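Local coordinates for protein possible TctC subunit of the Tripartite Tricarboxylate Transport(TTT) Family (Rhodopseudomonas palustris, PDB 6HKE) that binds malate and probably delivers C4-dicarboxylates for uptake as the periplasmic binding protein of a tripartite tricarboxylate transporter, at residues 32-37 / 49-54; 62-67 / 93-98; 127-132 / 160-165; 195-200 / 217-222. The protein carries 2 engineered substitutions. One frame throughout, in Å; residues are numbered along the deposited sequence.

Contact 1. Residues 32-37 / 49-54; sequences TVARLI and IEIENM
Ile-51 and Arg-35 make the broadest meeting between helix 32-37 and strand 49-53, and the apolar part of the contact is best taken first. CG2 of Ile-51 lies over one face of the Arg-35 guanidinium, toward its rim, and comes within 3.4 Å of NH2 of Arg-35. Farther back along the arginine, its CG passes CG1 of Ile-51 at 4.0 Å. The CD1 end of the isoleucine meets the helix at Ala-34, where CD1 of Ile-51 sits 3.8 Å from CB of Ala-34.

The polar part lies at the tip of Arg-35. With CG beside the backbone N (chi1 -85°) and the chain extended from CG to NE, the guanidinium is carried past Ile-51 toward Asn-53. There NH2 of Arg-35 meets OD1 of Asn-53 at 2.8 Å, but the N-H points well off the oxygen (122°), which makes this a weak hydrogen bond. The two flat groups are nearly coplanar, and OD1 approaches the guanidinium at its edge. A salt bridge from NE to Asp-31 is the stronger hold on the arginine, while ND2 of Asn-53 bonds to O of Phe-24 and to Asp-31. A leucine replacing Arg-35 would probably leave Asp-31 without its charged mate and take away the flat group that packs against CG2 of Ile-51.

Strand and helix run antiparallel, at 170° with axes 9.4 Å apart, as expected within the beta-alpha-beta unit of strand 18-22, helix 29-45 and strand 49-53, whose helix carries the malate-binding Thr-30 near its N-terminal end.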
# COMPACT_ATOMS: atom_id res chain seq x y z
N THR A 32 -3.39 -8.72 3.24
CA THR A 32 -3.43 -8.96 4.71
C THR A 32 -4.49 -8.05 5.33
O THR A 32 -5.32 -8.54 6.11
CB THR A 32 -2.05 -8.74 5.33
OG1 THR A 32 -1.22 -9.81 4.89
CG2 THR A 32 -2.08 -8.67 6.85
N VAL A 33 -4.48 -6.78 4.94
CA VAL A 33 -5.42 -5.72 5.41
C VAL A 33 -6.85 -6.09 4.99
O VAL A 33 -7.76 -6.06 5.86
CB VAL A 33 -5.00 -4.34 4.87
CG1 VAL A 33 -6.05 -3.28 5.16
CG2 VAL A 33 -3.66 -3.91 5.45
N ALA A 34 -7.05 -6.34 3.69
CA ALA A 34 -8.38 -6.64 3.10
C ALA A 34 -8.98 -7.89 3.76
O ALA A 34 -10.17 -7.87 4.10
CB ALA A 34 -8.25 -6.80 1.61
N ARG A 35 -8.19 -8.94 3.96
CA ARG A 35 -8.73 -10.21 4.51
C ARG A 35 -9.20 -9.97 5.95
O ARG A 35 -10.26 -10.51 6.35
CB ARG A 35 -7.69 -11.32 4.43
CG ARG A 35 -7.70 -12.02 3.08
CD ARG A 35 -6.58 -13.02 2.92
NE ARG A 35 -6.42 -13.22 1.49
CZ ARG A 35 -7.20 -13.97 0.74
NH1 ARG A 35 -8.20 -14.66 1.27
NH2 ARG A 35 -6.97 -14.03 -0.56
N LEU A 36 -8.44 -9.19 6.69
CA LEU A 36 -8.67 -8.90 8.12
C LEU A 36 -9.96 -8.08 8.26
O LEU A 36 -10.78 -8.41 9.14
CB LEU A 36 -7.44 -8.16 8.65
CG LEU A 36 -7.58 -7.60 10.06
CD1 LEU A 36 -7.90 -8.73 11.04
CD2 LEU A 36 -6.31 -6.86 10.47
N ILE A 37 -10.15 -7.05 7.42
CA ILE A 37 -11.32 -6.15 7.56
C ILE A 37 -12.58 -6.78 6.94
O ILE A 37 -13.65 -6.79 7.61
CB ILE A 37 -11.01 -4.74 7.04
CG1 ILE A 37 -9.97 -4.07 7.93
CG2 ILE A 37 -12.27 -3.91 6.97
CD1 ILE A 37 -9.28 -2.88 7.33
N ILE A 49 -18.03 -12.26 2.33
CA ILE A 49 -17.19 -11.46 1.41
C ILE A 49 -16.09 -12.37 0.89
O ILE A 49 -15.44 -13.05 1.69
CB ILE A 49 -16.66 -10.19 2.09
CG1 ILE A 49 -17.82 -9.24 2.42
CG2 ILE A 49 -15.64 -9.52 1.19
CD1 ILE A 49 -17.46 -8.11 3.34
N GLU A 50 -15.96 -12.43 -0.43
CA GLU A 50 -14.96 -13.25 -1.16
C GLU A 50 -13.81 -12.32 -1.54
O GLU A 50 -14.09 -11.24 -2.07
CB GLU A 50 -15.68 -13.86 -2.36
CG GLU A 50 -14.84 -14.74 -3.26
CD GLU A 50 -15.51 -14.92 -4.62
OE1 GLU A 50 -15.92 -16.06 -4.93
OE2 GLU A 50 -15.63 -13.91 -5.35
N ILE A 51 -12.57 -12.70 -1.26
CA ILE A 51 -11.36 -11.93 -1.68
C ILE A 51 -10.84 -12.56 -2.96
O ILE A 51 -10.61 -13.75 -2.95
CB ILE A 51 -10.30 -11.90 -0.57
CG1 ILE A 51 -10.78 -11.11 0.65
CG2 ILE A 51 -8.98 -11.35 -1.12
CD1 ILE A 51 -10.58 -9.60 0.55
N GLU A 52 -10.71 -11.78 -4.03
CA GLU A 52 -10.14 -12.22 -5.33
C GLU A 52 -8.83 -11.45 -5.53
O GLU A 52 -8.86 -10.17 -5.50
CB GLU A 52 -11.16 -11.98 -6.44
CG GLU A 52 -10.89 -12.79 -7.69
CD GLU A 52 -11.64 -12.32 -8.92
OE1 GLU A 52 -11.10 -12.47 -10.04
OE2 GLU A 52 -12.77 -11.81 -8.77
N ASN A 53 -7.71 -12.17 -5.62
CA ASN A 53 -6.37 -11.59 -5.87
C ASN A 53 -6.21 -11.61 -7.39
O ASN A 53 -6.32 -12.68 -7.97
CB ASN A 53 -5.26 -12.33 -5.14
CG ASN A 53 -5.41 -12.28 -3.64
OD1 ASN A 53 -6.09 -13.11 -3.04
ND2 ASN A 53 -4.77 -11.30 -3.01
N MET A 54 -6.10 -10.43 -7.99
CA MET A 54 -6.12 -10.26 -9.46
C MET A 54 -4.86 -9.50 -9.85
O MET A 54 -4.82 -8.26 -9.66
CB MET A 54 -7.38 -9.53 -9.92
CG MET A 54 -7.54 -9.55 -11.44
SD MET A 54 -9.01 -8.63 -11.96
CE MET A 54 -10.28 -9.66 -11.22

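Contact 2. Residues 62-67 / 93-98; sequences AATRVA and KLAYRP
Tyr-96, in the loop 93-98, sets its ring against helix 62-67 and has the largest share of the buried surface, with Thr-64 and Ala-63 as its partners there. Its CG stands between the backbone N and the carbonyl carbon (chi1 56°), an orientation that sends the ring across to the helix. The CD2-CE2 side of the ring does the touching: OG1 of Thr-64 lies near the ring plane, 3.4 Å from CD2 of Tyr-96.

Thr-64 crosses the tyrosine at about a right angle. Its hydroxyl, turned beside the backbone N, is hydrogen-bonded to O of Thr-60 one turn back, so its meeting with the ring is a van der Waals one. Both branches of Thr-64 also reach CB of Ala-95, OG1 at 3.6 Å and CG2 at 3.7 Å.

Ala-63 comes at the ring obliquely. Its CB is 3.5 Å from CE2 of Tyr-96 and also lies 3.7 Å from the phenol oxygen OH of Tyr-96. That oxygen has its polar partner in O of Thr-83, while within the loop CG of Leu-94 sits over the centre of one ring face and Phe-102 adds an edge-to-face meeting. A serine in place of Tyr-96 is likely to open a gap beside Ala-63 and leave O of Thr-83 without its phenol partner.

No hydrogen bond joins the two segments; van der Waals contacts fasten the loop between helix 82-90 and strand 102-118 onto helix 61-67. This loop-on-helix packing belongs to the lobe of the periplasmic binding protein fold that carries the malate-binding His-80, whose side chain is about 8 Å from that of Tyr-96, near the malate pocket but not in it.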
# COMPACT_ATOMS: atom_id res chain seq x y z
N ALA A 62 -6.51 -5.02 -11.79
CA ALA A 62 -7.67 -5.24 -10.89
C ALA A 62 -8.59 -4.03 -10.96
O ALA A 62 -9.80 -4.22 -11.17
CB ALA A 62 -7.24 -5.49 -9.48
N ALA A 63 -8.02 -2.83 -10.75
CA ALA A 63 -8.75 -1.55 -10.70
C ALA A 63 -9.37 -1.28 -12.07
O ALA A 63 -10.50 -0.74 -12.12
CB ALA A 63 -7.83 -0.43 -10.26
N THR A 64 -8.69 -1.64 -13.15
CA THR A 64 -9.23 -1.48 -14.52
C THR A 64 -10.47 -2.37 -14.68
O THR A 64 -11.49 -1.85 -15.17
CB THR A 64 -8.16 -1.76 -15.58
OG1 THR A 64 -7.07 -0.89 -15.28
CG2 THR A 64 -8.66 -1.55 -16.98
N ARG A 65 -10.41 -3.64 -14.29
CA ARG A 65 -11.57 -4.57 -14.42
C ARG A 65 -12.70 -4.07 -13.52
O ARG A 65 -13.85 -4.09 -13.96
CB ARG A 65 -11.19 -6.03 -14.13
CG ARG A 65 -10.54 -6.73 -15.32
CD ARG A 65 -10.65 -8.25 -15.30
NE ARG A 65 -9.75 -8.86 -16.28
CZ ARG A 65 -9.08 -10.00 -16.13
NH1 ARG A 65 -8.28 -10.43 -17.09
NH2 ARG A 65 -9.18 -10.70 -15.01
N VAL A 66 -12.40 -3.59 -12.31
CA VAL A 66 -13.49 -3.15 -11.38
C VAL A 66 -14.05 -1.78 -11.82
O VAL A 66 -15.23 -1.55 -11.61
CB VAL A 66 -13.04 -3.19 -9.91
CG1 VAL A 66 -14.07 -2.55 -8.99
CG2 VAL A 66 -12.78 -4.63 -9.49
N ALA A 67 -13.27 -0.94 -12.49
CA ALA A 67 -13.79 0.29 -13.13
C ALA A 67 -14.96 -0.09 -14.06
O ALA A 67 -15.89 0.71 -14.17
CB ALA A 67 -12.68 0.99 -13.88
N LYS A 93 -0.12 5.74 -19.68
CA LYS A 93 -1.39 5.24 -20.26
C LYS A 93 -2.19 4.50 -19.19
O LYS A 93 -2.69 3.38 -19.48
CB LYS A 93 -1.11 4.31 -21.45
CG LYS A 93 -0.16 4.84 -22.51
CD LYS A 93 -0.65 6.09 -23.20
CE LYS A 93 -0.40 6.05 -24.70
NZ LYS A 93 1.03 6.20 -25.06
N LEU A 94 -2.31 5.07 -17.99
CA LEU A 94 -3.15 4.47 -16.93
C LEU A 94 -4.59 4.40 -17.45
O LEU A 94 -5.05 5.41 -17.98
CB LEU A 94 -3.04 5.29 -15.64
CG LEU A 94 -3.75 4.67 -14.43
CD1 LEU A 94 -3.11 3.34 -14.03
CD2 LEU A 94 -3.76 5.63 -13.25
N ALA A 95 -5.26 3.25 -17.29
CA ALA A 95 -6.53 2.91 -17.96
C ALA A 95 -7.73 3.55 -17.25
O ALA A 95 -8.81 3.53 -17.81
CB ALA A 95 -6.70 1.41 -18.05
N TYR A 96 -7.54 4.15 -16.08
CA TYR A 96 -8.64 4.73 -15.26
C TYR A 96 -8.13 6.00 -14.61
O TYR A 96 -6.91 6.21 -14.58
CB TYR A 96 -9.12 3.73 -14.21
CG TYR A 96 -8.03 3.21 -13.31
CD1 TYR A 96 -7.58 3.96 -12.23
CD2 TYR A 96 -7.43 2.00 -13.55
CE1 TYR A 96 -6.57 3.50 -11.40
CE2 TYR A 96 -6.40 1.53 -12.74
CZ TYR A 96 -5.98 2.28 -11.65
OH TYR A 96 -4.97 1.82 -10.86
N ARG A 97 -9.06 6.82 -14.14
CA ARG A 97 -8.82 7.99 -13.27
C ARG A 97 -9.18 7.53 -11.86
O ARG A 97 -10.30 7.09 -11.61
CB ARG A 97 -9.65 9.16 -13.80
CG ARG A 97 -9.55 9.35 -15.31
CD ARG A 97 -10.65 10.18 -15.93
NE ARG A 97 -11.94 9.51 -15.80
CZ ARG A 97 -13.12 10.08 -15.98
NH1 ARG A 97 -13.21 11.36 -16.32
NH2 ARG A 97 -14.23 9.37 -15.82
N PRO A 98 -8.25 7.52 -10.89
CA PRO A 98 -8.60 7.03 -9.56
C PRO A 98 -9.65 7.89 -8.85
O PRO A 98 -10.33 7.34 -8.01
CB PRO A 98 -7.28 7.04 -8.78
CG PRO A 98 -6.22 7.08 -9.85
CD PRO A 98 -6.83 7.85 -11.02

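Contact 3. Residues 127-132 / 160-165; sequences SEFASY and RLLKVD
Leu-162 meets Phe-129 and Ala-130 in a small apolar contact between helix 126-136 and the C-terminal end of helix 150-162. Both helices belong to the part of the periplasmic binding protein fold that holds the parallel strands 141-144 and 167-170, and the contact lies away from the malate site.

The leucine divides its two methyl groups between neighbouring residues of the first helix. CD2 of Leu-162 rests 3.8 Å from CB of Ala-130, which is also where the backbones come closest. Phe-129 arrives at about a right angle to the leucine; its CG lies opposite the backbone N (chi1 176°), turning the CD1-CE1 edge of the ring to CD1 of Leu-162. Two tyrosines also meet that ring, Tyr-188 edge-to-face and Tyr-208 with the planes at about 60°.

At Lys-163 the chain leaves helical geometry with a positive phi of 61°, and this turn lets Val-164 come back toward helix 126-136, where it also packs on Val-133 and Glu-134. Across the contact itself Val-164 is a more distant neighbour, CG1 being 4.4 Å from O of Ala-130. The ring edge is met more closely: CD1 of Leu-162 lies near the plane of the Phe-129 ring, 3.9 Å from CE1 of that phenylalanine.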
# COMPACT_ATOMS: atom_id res chain seq x y z
N SER A 127 23.65 7.21 5.06
CA SER A 127 24.94 7.76 4.56
C SER A 127 25.64 6.73 3.67
O SER A 127 25.77 6.97 2.46
CB SER A 127 25.83 8.17 5.70
OG SER A 127 25.36 9.37 6.30
N GLU A 128 26.10 5.63 4.26
CA GLU A 128 26.80 4.52 3.55
C GLU A 128 25.90 3.97 2.44
O GLU A 128 26.43 3.57 1.39
CB GLU A 128 27.14 3.38 4.51
CG GLU A 128 28.20 3.73 5.55
CD GLU A 128 28.50 2.60 6.53
OE1 GLU A 128 27.85 1.53 6.42
OE2 GLU A 128 29.38 2.79 7.41
N PHE A 129 24.59 3.91 2.68
CA PHE A 129 23.61 3.30 1.75
C PHE A 129 23.63 4.05 0.41
O PHE A 129 23.67 3.39 -0.63
CB PHE A 129 22.22 3.26 2.37
CG PHE A 129 21.18 2.74 1.43
CD1 PHE A 129 20.66 3.54 0.44
CD2 PHE A 129 20.74 1.42 1.52
CE1 PHE A 129 19.70 3.05 -0.44
CE2 PHE A 129 19.78 0.94 0.65
CZ PHE A 129 19.27 1.75 -0.33
N ALA A 130 23.59 5.39 0.45
CA ALA A 130 23.63 6.28 -0.74
C ALA A 130 24.94 6.07 -1.51
O ALA A 130 24.88 5.96 -2.75
CB ALA A 130 23.45 7.71 -0.31
N SER A 131 26.07 5.99 -0.81
CA SER A 131 27.44 5.86 -1.40
C SER A 131 27.55 4.53 -2.14
O SER A 131 28.15 4.49 -3.22
CB SER A 131 28.50 5.98 -0.34
OG SER A 131 28.32 7.19 0.39
N TYR A 132 26.99 3.47 -1.56
CA TYR A 132 27.14 2.08 -2.04
C TYR A 132 26.23 1.81 -3.23
O TYR A 132 26.60 0.99 -4.11
CB TYR A 132 26.80 1.11 -0.91
CG TYR A 132 26.97 -0.35 -1.23
CD1 TYR A 132 25.93 -1.09 -1.77
CD2 TYR A 132 28.16 -1.00 -0.95
CE1 TYR A 132 26.07 -2.45 -2.02
CE2 TYR A 132 28.31 -2.35 -1.18
CZ TYR A 132 27.27 -3.08 -1.73
OH TYR A 132 27.43 -4.40 -1.97
N ARG A 160 15.33 8.92 -6.63
CA ARG A 160 15.40 10.32 -7.17
C ARG A 160 15.99 11.28 -6.13
O ARG A 160 16.68 12.22 -6.55
CB ARG A 160 14.04 10.85 -7.59
CG ARG A 160 13.72 10.49 -9.03
CD ARG A 160 12.32 10.90 -9.44
NE ARG A 160 11.97 10.18 -10.65
CZ ARG A 160 11.50 10.72 -11.76
NH1 ARG A 160 11.30 12.03 -11.85
NH2 ARG A 160 11.21 9.94 -12.79
N LEU A 161 15.68 11.08 -4.85
CA LEU A 161 16.25 11.88 -3.75
C LEU A 161 17.76 11.62 -3.69
O LEU A 161 18.50 12.61 -3.56
CB LEU A 161 15.53 11.52 -2.45
CG LEU A 161 14.15 12.16 -2.29
CD1 LEU A 161 13.44 11.64 -1.05
CD2 LEU A 161 14.25 13.67 -2.26
N LEU A 162 18.18 10.36 -3.81
CA LEU A 162 19.60 9.94 -3.69
C LEU A 162 20.30 10.02 -5.05
O LEU A 162 21.51 9.79 -5.10
CB LEU A 162 19.67 8.51 -3.15
CG LEU A 162 19.19 8.28 -1.72
CD1 LEU A 162 19.34 6.82 -1.37
CD2 LEU A 162 19.95 9.13 -0.73
N LYS A 163 19.57 10.29 -6.13
CA LYS A 163 20.14 10.50 -7.49
C LYS A 163 20.85 9.22 -7.94
O LYS A 163 21.93 9.32 -8.52
CB LYS A 163 21.06 11.73 -7.49
CG LYS A 163 20.43 12.97 -6.87
CD LYS A 163 21.20 14.27 -7.07
CE LYS A 163 20.73 15.35 -6.12
NZ LYS A 163 19.25 15.34 -6.00
N VAL A 164 20.22 8.08 -7.69
CA VAL A 164 20.67 6.74 -8.17
C VAL A 164 19.53 6.14 -8.99
O VAL A 164 18.37 6.36 -8.63
CB VAL A 164 21.07 5.84 -6.99
CG1 VAL A 164 22.18 6.48 -6.16
CG2 VAL A 164 19.88 5.49 -6.11
N ASP A 165 19.85 5.40 -10.05
CA ASP A 165 18.85 4.68 -10.88
C ASP A 165 19.30 3.23 -11.04
O ASP A 165 19.69 2.83 -12.13
CB ASP A 165 18.62 5.37 -12.22
CG ASP A 165 17.34 4.90 -12.91
OD1 ASP A 165 16.38 4.53 -12.20
OD2 ASP A 165 17.32 4.91 -14.16

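Contact 4. Residues 195-200 / 217-222; sequences NAVPAL and PVVPDV
Val-197, on helix 195-200, directs its CB toward the loop 217-222, and one of its two methyl groups carries much of the contact. From CB the branch CG2 reaches between two valines of the loop: CG2 of Val-197 is 3.8 Å from CG2 of Val-218 and 4.0 Å from CG1 of Val-219. The approach differs for the two, since Val-197 crosses Val-218 at about a right angle but meets Val-219 at a slant. The chi1 of Val-218, -50°, puts its CG2 between its own backbone N and carbonyl carbon, and from there that methyl meets Val-197.

One turn along the helix, Leu-200 adds the remaining methyl contact. Its CD1 lies 4.1 Å from CG1 of Val-219, so that this single valine methyl touches both helix residues. The contact is apolar throughout, with no hydrogen bond between the segments. A type I beta turn from Val-219 to Val-222, with N of Val-222 bonded to O of Val-219, turns the loop back beginning at Val-219 itself.

Val-218 and Val-219 also pack on Ile-193, at the start of helix 193-201. The loop, which leads from strand 205-210 toward strand 236-244, is thus laid against this helix, while Leu-200 and Val-222 both pack on Leu-114 of strand 102-118.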
# COMPACT_ATOMS: atom_id res chain seq x y z
N ASN A 195 3.70 -5.47 6.08
CA ASN A 195 4.46 -6.56 5.43
C ASN A 195 5.82 -6.74 6.11
O ASN A 195 6.24 -7.90 6.29
CB ASN A 195 4.71 -6.31 3.95
CG ASN A 195 4.97 -7.60 3.21
OD1 ASN A 195 4.34 -8.61 3.49
ND2 ASN A 195 5.90 -7.56 2.27
N ALA A 196 6.50 -5.64 6.46
CA ALA A 196 7.92 -5.65 6.88
C ALA A 196 8.06 -6.21 8.31
O ALA A 196 9.10 -6.82 8.61
CB ALA A 196 8.48 -4.26 6.77
N VAL A 197 7.06 -5.99 9.17
CA VAL A 197 7.25 -6.16 10.64
C VAL A 197 7.60 -7.61 10.94
O VAL A 197 8.60 -7.84 11.59
CB VAL A 197 6.06 -5.63 11.48
CG1 VAL A 197 5.90 -6.41 12.78
CG2 VAL A 197 6.23 -4.16 11.78
N PRO A 198 6.81 -8.61 10.48
CA PRO A 198 7.08 -10.01 10.83
C PRO A 198 8.49 -10.47 10.41
O PRO A 198 9.09 -11.23 11.15
CB PRO A 198 5.98 -10.80 10.10
CG PRO A 198 4.89 -9.77 9.82
CD PRO A 198 5.63 -8.47 9.61
N ALA A 199 9.00 -10.02 9.27
CA ALA A 199 10.36 -10.35 8.78
C ALA A 199 11.42 -9.73 9.70
O ALA A 199 12.41 -10.44 10.01
CB ALA A 199 10.52 -9.89 7.35
N LEU A 200 11.23 -8.46 10.11
CA LEU A 200 12.14 -7.73 11.04
C LEU A 200 12.16 -8.45 12.40
O LEU A 200 13.25 -8.67 12.94
CB LEU A 200 11.68 -6.28 11.21
CG LEU A 200 11.79 -5.39 9.97
CD1 LEU A 200 11.10 -4.05 10.18
CD2 LEU A 200 13.25 -5.18 9.58
N PRO A 217 6.22 3.27 17.02
CA PRO A 217 6.47 2.46 18.21
C PRO A 217 6.52 0.93 17.98
O PRO A 217 7.06 0.30 18.83
CB PRO A 217 5.34 2.86 19.18
CG PRO A 217 4.33 3.65 18.39
CD PRO A 217 5.01 4.10 17.11
N VAL A 218 6.06 0.37 16.86
CA VAL A 218 6.24 -1.09 16.58
C VAL A 218 7.64 -1.34 16.01
O VAL A 218 8.04 -2.52 15.95
CB VAL A 218 5.18 -1.70 15.65
CG1 VAL A 218 3.77 -1.38 16.09
CG2 VAL A 218 5.41 -1.31 14.21
N VAL A 219 8.34 -0.30 15.53
CA VAL A 219 9.76 -0.43 15.08
C VAL A 219 10.54 0.77 15.61
O VAL A 219 11.08 1.56 14.84
CB VAL A 219 9.87 -0.60 13.56
CG1 VAL A 219 9.27 -1.93 13.12
CG2 VAL A 219 9.25 0.54 12.77
N PRO A 220 10.65 0.91 16.95
CA PRO A 220 11.13 2.16 17.53
C PRO A 220 12.64 2.40 17.33
O PRO A 220 13.04 3.55 17.46
CB PRO A 220 10.73 2.04 19.01
CG PRO A 220 10.70 0.54 19.27
CD PRO A 220 10.31 -0.10 17.96
N ASP A 221 13.41 1.37 16.98
CA ASP A 221 14.89 1.45 16.76
C ASP A 221 15.21 1.86 15.30
O ASP A 221 16.39 2.05 14.99
CB ASP A 221 15.57 0.17 17.27
CG ASP A 221 15.98 0.21 18.75
OD1 ASP A 221 15.71 1.24 19.43
OD2 ASP A 221 16.61 -0.76 19.22
N VAL A 222 14.20 2.09 14.46
CA VAL A 222 14.36 2.54 13.04
C VAL A 222 14.24 4.06 12.96
O VAL A 222 13.20 4.61 13.29
CB VAL A 222 13.32 1.85 12.14
CG1 VAL A 222 13.42 2.34 10.70
CG2 VAL A 222 13.42 0.33 12.22

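Overall arrangement
The four contacts follow one another along the chain, each closing before the next opens. Contacts 1 and 2 are neighbours, centres 19 Å apart, and touch where Met-54 meets Ala-62 and Arg-65; strand 49-53 and helix 61-67 are successive elements of the chain. Contacts 3 and 4 lie 23 Å apart, centre to centre, without touching, contact 3 beside strands 141-144 and 167-170, contact 4 beside strands 102-118 and 205-210. Contacts 1 and 3 are on opposite sides of the chain's centre, 36 Å apart centre to centre, as are 2 and 4 at 32 Å between centres. Long strand 102-118 runs through the shared sheet, consistent with a two-lobed binding protein that holds malate between its lobes.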